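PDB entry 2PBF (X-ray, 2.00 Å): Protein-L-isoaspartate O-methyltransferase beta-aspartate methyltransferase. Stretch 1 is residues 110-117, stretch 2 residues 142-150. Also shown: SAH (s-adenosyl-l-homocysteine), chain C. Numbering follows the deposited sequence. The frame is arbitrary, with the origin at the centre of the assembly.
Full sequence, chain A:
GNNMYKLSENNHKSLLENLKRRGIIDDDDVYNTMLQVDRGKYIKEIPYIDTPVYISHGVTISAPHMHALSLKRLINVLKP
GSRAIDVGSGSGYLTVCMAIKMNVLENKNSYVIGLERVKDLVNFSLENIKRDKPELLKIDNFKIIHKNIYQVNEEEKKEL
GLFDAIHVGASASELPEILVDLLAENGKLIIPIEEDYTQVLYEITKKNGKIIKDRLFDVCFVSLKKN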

# COMPACT_ATOMS: atom_id res chain seq x y z
N SER A 110 4.16 -16.36 2.22
CA SER A 110 3.67 -14.99 2.03
C SER A 110 4.64 -14.04 2.68
O SER A 110 5.19 -14.32 3.75
CB SER A 110 2.31 -14.81 2.68
OG SER A 110 1.31 -15.42 1.91
N TYR A 111 4.90 -12.91 2.02
CA TYR A 111 5.75 -11.92 2.60
C TYR A 111 5.22 -10.50 2.32
O TYR A 111 4.91 -10.15 1.17
CB TYR A 111 7.14 -12.11 2.04
CG TYR A 111 8.18 -11.24 2.68
CD1 TYR A 111 8.69 -11.54 3.94
CD2 TYR A 111 8.65 -10.12 2.02
CE1 TYR A 111 9.67 -10.72 4.53
CE2 TYR A 111 9.60 -9.31 2.60
CZ TYR A 111 10.11 -9.61 3.84
OH TYR A 111 11.08 -8.79 4.38
N VAL A 112 5.12 -9.69 3.38
CA VAL A 112 4.70 -8.29 3.23
C VAL A 112 5.65 -7.33 3.96
O VAL A 112 5.97 -7.52 5.14
CB VAL A 112 3.25 -8.08 3.72
CG1 VAL A 112 2.79 -6.60 3.52
CG2 VAL A 112 2.30 -9.02 2.99
N ILE A 113 6.11 -6.30 3.25
CA ILE A 113 7.00 -5.31 3.86
C ILE A 113 6.48 -3.90 3.58
O ILE A 113 6.09 -3.61 2.46
CB ILE A 113 8.53 -5.53 3.45
CG1 ILE A 113 9.47 -4.67 4.27
CG2 ILE A 113 8.81 -5.28 1.97
CD1 ILE A 113 10.98 -4.99 4.01
N GLY A 114 6.42 -3.05 4.61
CA GLY A 114 6.14 -1.63 4.44
C GLY A 114 7.42 -0.82 4.59
O GLY A 114 8.17 -1.01 5.53
N LEU A 115 7.68 0.07 3.65
CA LEU A 115 8.79 1.02 3.80
C LEU A 115 8.23 2.41 4.02
O LEU A 115 7.37 2.87 3.27
CB LEU A 115 9.66 1.04 2.54
CG LEU A 115 10.91 0.17 2.41
CD1 LEU A 115 10.76 -1.27 2.91
CD2 LEU A 115 11.37 0.20 0.95
N GLU A 116 8.75 3.09 5.04
CA GLU A 116 8.32 4.43 5.38
C GLU A 116 9.53 5.33 5.70
O GLU A 116 10.34 5.00 6.59
CB GLU A 116 7.31 4.38 6.52
CG GLU A 116 7.00 5.73 7.12
CD GLU A 116 6.43 6.70 6.09
OE1 GLU A 116 5.64 6.28 5.22
OE2 GLU A 116 6.78 7.88 6.14
N ARG A 117 9.64 6.45 4.99
CA ARG A 117 10.79 7.34 5.13
C ARG A 117 10.82 8.09 6.45
O ARG A 117 11.90 8.41 6.96
CB ARG A 117 10.92 8.30 3.94
CG ARG A 117 10.18 9.62 4.03
CD ARG A 117 10.47 10.51 2.78
NE ARG A 117 11.58 11.44 2.99
CZ ARG A 117 11.55 12.53 3.78
NH1 ARG A 117 12.63 13.30 3.87
NH2 ARG A 117 10.44 12.86 4.46
N PHE A 142 6.14 -10.30 8.07
CA PHE A 142 5.50 -8.99 8.00
C PHE A 142 6.42 -8.01 8.70
O PHE A 142 6.89 -8.29 9.81
CB PHE A 142 4.09 -9.00 8.63
CG PHE A 142 3.44 -7.63 8.66
CD1 PHE A 142 2.64 -7.23 7.60
CD2 PHE A 142 3.69 -6.73 9.70
CE1 PHE A 142 2.06 -5.93 7.57
CE2 PHE A 142 3.11 -5.43 9.68
CZ PHE A 142 2.27 -5.05 8.62
N LYS A 143 6.73 -6.89 8.05
CA LYS A 143 7.54 -5.85 8.70
C LYS A 143 7.21 -4.46 8.18
O LYS A 143 6.86 -4.30 7.02
CB LYS A 143 9.04 -6.08 8.45
CG LYS A 143 9.63 -7.30 9.08
CD LYS A 143 10.84 -7.80 8.30
CE LYS A 143 10.89 -9.34 8.37
NZ LYS A 143 12.24 -9.86 8.71
N ILE A 144 7.37 -3.47 9.06
CA ILE A 144 7.39 -2.06 8.68
C ILE A 144 8.77 -1.52 9.01
O ILE A 144 9.18 -1.52 10.17
CB ILE A 144 6.37 -1.20 9.48
CG1 ILE A 144 4.95 -1.79 9.41
CG2 ILE A 144 6.43 0.28 9.02
CD1 ILE A 144 4.28 -1.72 8.02
N ILE A 145 9.47 -1.08 7.97
CA ILE A 145 10.85 -0.61 8.02
C ILE A 145 10.91 0.92 7.85
O ILE A 145 10.21 1.48 7.01
CB ILE A 145 11.70 -1.26 6.86
CG1 ILE A 145 11.53 -2.79 6.83
CG2 ILE A 145 13.15 -0.92 6.96
CD1 ILE A 145 11.64 -3.48 8.19
N HIS A 146 11.74 1.57 8.66
CA HIS A 146 12.12 2.97 8.43
C HIS A 146 13.15 3.08 7.29
O HIS A 146 14.32 2.80 7.48
CB HIS A 146 12.66 3.59 9.71
CG HIS A 146 13.04 5.04 9.58
ND1 HIS A 146 13.96 5.64 10.40
CD2 HIS A 146 12.63 5.99 8.71
CE1 HIS A 146 14.10 6.91 10.05
NE2 HIS A 146 13.31 7.14 9.03
N LYS A 147 12.69 3.49 6.12
CA LYS A 147 13.52 3.48 4.92
C LYS A 147 12.96 4.34 3.80
O LYS A 147 11.77 4.31 3.51
CB LYS A 147 13.67 2.04 4.40
CG LYS A 147 14.60 1.86 3.19
CD LYS A 147 15.95 1.37 3.68
CE LYS A 147 17.10 1.94 2.88
NZ LYS A 147 18.37 1.26 3.30
N ASN A 148 13.84 5.08 3.15
CA ASN A 148 13.53 5.76 1.92
C ASN A 148 13.87 4.84 0.76
O ASN A 148 14.97 4.30 0.69
CB ASN A 148 14.35 7.05 1.80
CG ASN A 148 13.95 7.89 0.62
OD1 ASN A 148 13.65 7.38 -0.47
ND2 ASN A 148 13.92 9.20 0.83
N ILE A 149 12.92 4.69 -0.16
CA ILE A 149 13.04 3.75 -1.27
C ILE A 149 14.22 4.11 -2.18
O ILE A 149 14.79 3.25 -2.87
CB ILE A 149 11.71 3.66 -2.07
CG1 ILE A 149 11.76 2.56 -3.14
CG2 ILE A 149 11.33 5.02 -2.69
CD1 ILE A 149 11.95 1.16 -2.61
N TYR A 150 14.59 5.39 -2.17
CA TYR A 150 15.65 5.95 -3.02
C TYR A 150 17.03 5.76 -2.39
O TYR A 150 18.04 6.13 -2.98
CB TYR A 150 15.40 7.45 -3.26
CG TYR A 150 14.31 7.79 -4.25
CD1 TYR A 150 14.45 7.50 -5.61
CD2 TYR A 150 13.14 8.42 -3.84
CE1 TYR A 150 13.45 7.80 -6.53
CE2 TYR A 150 12.14 8.75 -4.74
CZ TYR A 150 12.29 8.44 -6.08
OH TYR A 150 11.30 8.78 -6.97
N SAH C . -0.49 4.18 2.19
CA SAH C . -0.34 5.33 3.12
CB SAH C . -0.01 6.57 2.32
CG SAH C . 0.60 7.61 3.25
SD SAH C . 1.03 9.11 2.38
C SAH C . -1.56 5.56 4.02
O SAH C . -2.68 5.53 3.51
OXT SAH C . -1.43 5.78 5.25
C5' SAH C . 2.56 8.50 1.62
C4' SAH C . 3.68 8.11 2.58
O4' SAH C . 4.84 7.97 1.82
C3' SAH C . 4.01 9.09 3.69
O3' SAH C . 3.85 8.45 4.95
C2' SAH C . 5.46 9.49 3.43
O2' SAH C . 6.19 9.67 4.62
C1' SAH C . 5.96 8.30 2.63
N9 SAH C . 7.09 8.56 1.73
C8 SAH C . 7.30 9.69 0.98
N7 SAH C . 8.42 9.51 0.25
C5 SAH C . 8.96 8.30 0.53
C6 SAH C . 10.11 7.64 0.08
N6 SAH C . 10.95 8.18 -0.79
N1 SAH C . 10.38 6.38 0.54
C2 SAH C . 9.53 5.78 1.46
N3 SAH C . 8.42 6.46 1.89
C4 SAH C . 8.12 7.70 1.44

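Two neighbouring strands, 111-116 and 142-146, run in the same direction, their axes inclined by only 17°, and a ladder of five backbone hydrogen bonds joins the stretches. As in any parallel pair, alternate residues of each strand supply the bonds. In the first strand these are Val 112, Gly 114 and Glu 116; in the second stretch, Lys 143, Ile 145 and Lys 147. Lys 143 N donates to Val 112 O (3.1 Å), and Lys 143 O accepts from Gly 114 N (2.8 Å). The pattern then repeats: Ile 145 N donates to Gly 114 O (2.8 Å, almost linear at 178°), Ile 145 O accepts from Glu 116 N (2.9 Å), and Lys 147 N donates to Glu 116 O (2.8 Å). Gly 114 and Glu 116 thus have both backbone polar groups satisfied by the partner stretch, as do Lys 143 and Ile 145. Beyond this point the ladder stops: Arg 117 N lies 3.4 Å from Lys 147 O, but the angle is too poor for a hydrogen bond. Arg 117 O instead receives a weak one from the side chain of His 146, whose NE2 is 2.8 Å away with an angle of 125°. In the t rotamer, the end of the His 146 side chain comes nearer the first stretch, where an imidazole nitrogen can serve as donor.

The carbonyls also accept CA-H...O contacts, as at Phe 142 CA to Val 112 O (3.2 Å), so close strand packing accompanies the conventional bonds.

Side chains alternate between the two faces of the sheet. Ile 113, Leu 115, Lys 143 and Ile 145 share one face. There Ile 113 CD1 meets Ile 145 CG1 at 3.6 Å, and Leu 115 CD1 lies 4.1 Å from Ile 145 CB. Leu 115, buried and extensively covered, also reaches Ile 149, with CD2 to CD1 at 3.7 Å; branched aliphatic groups fill this space without leaving polar atoms unpaired. Lys 143 suits its exposed position, since its amine can remain in solvent while its CE approaches Tyr 111 OH at 4.0 Å.

On the other face, Val 112 CB packs against Phe 142 CD1 at 4.0 Å. Gly 114 follows, paired with Ile 144. A CB modelled on this glycine would lie 2.8 Å from Ile 144 CD1, a clash, so the absence of a side chain makes room for the isoleucine.

At the C-terminal ends the carboxylate of Glu 116, the amide oxygen of Asn 148 and the backbone N of Ile 149 bind s-adenosyl-l-homocysteine, the product form of a methyltransferase's cofactor. Glu 116 leads its carboxylate away from the second stretch and accepts from both ribose hydroxyls: O3' to OE1 at 2.8 Å and O2' to OE2 at a very short 2.4 Å. Asn 148 OD1 accepts from adenine N6 (2.8 Å) and also from Tyr 150 N (2.8 Å), while Ile 149 N donates to adenine N1 (3.1 Å). The ligand therefore bridges the two stretches, ribose held by the first and adenine by the second.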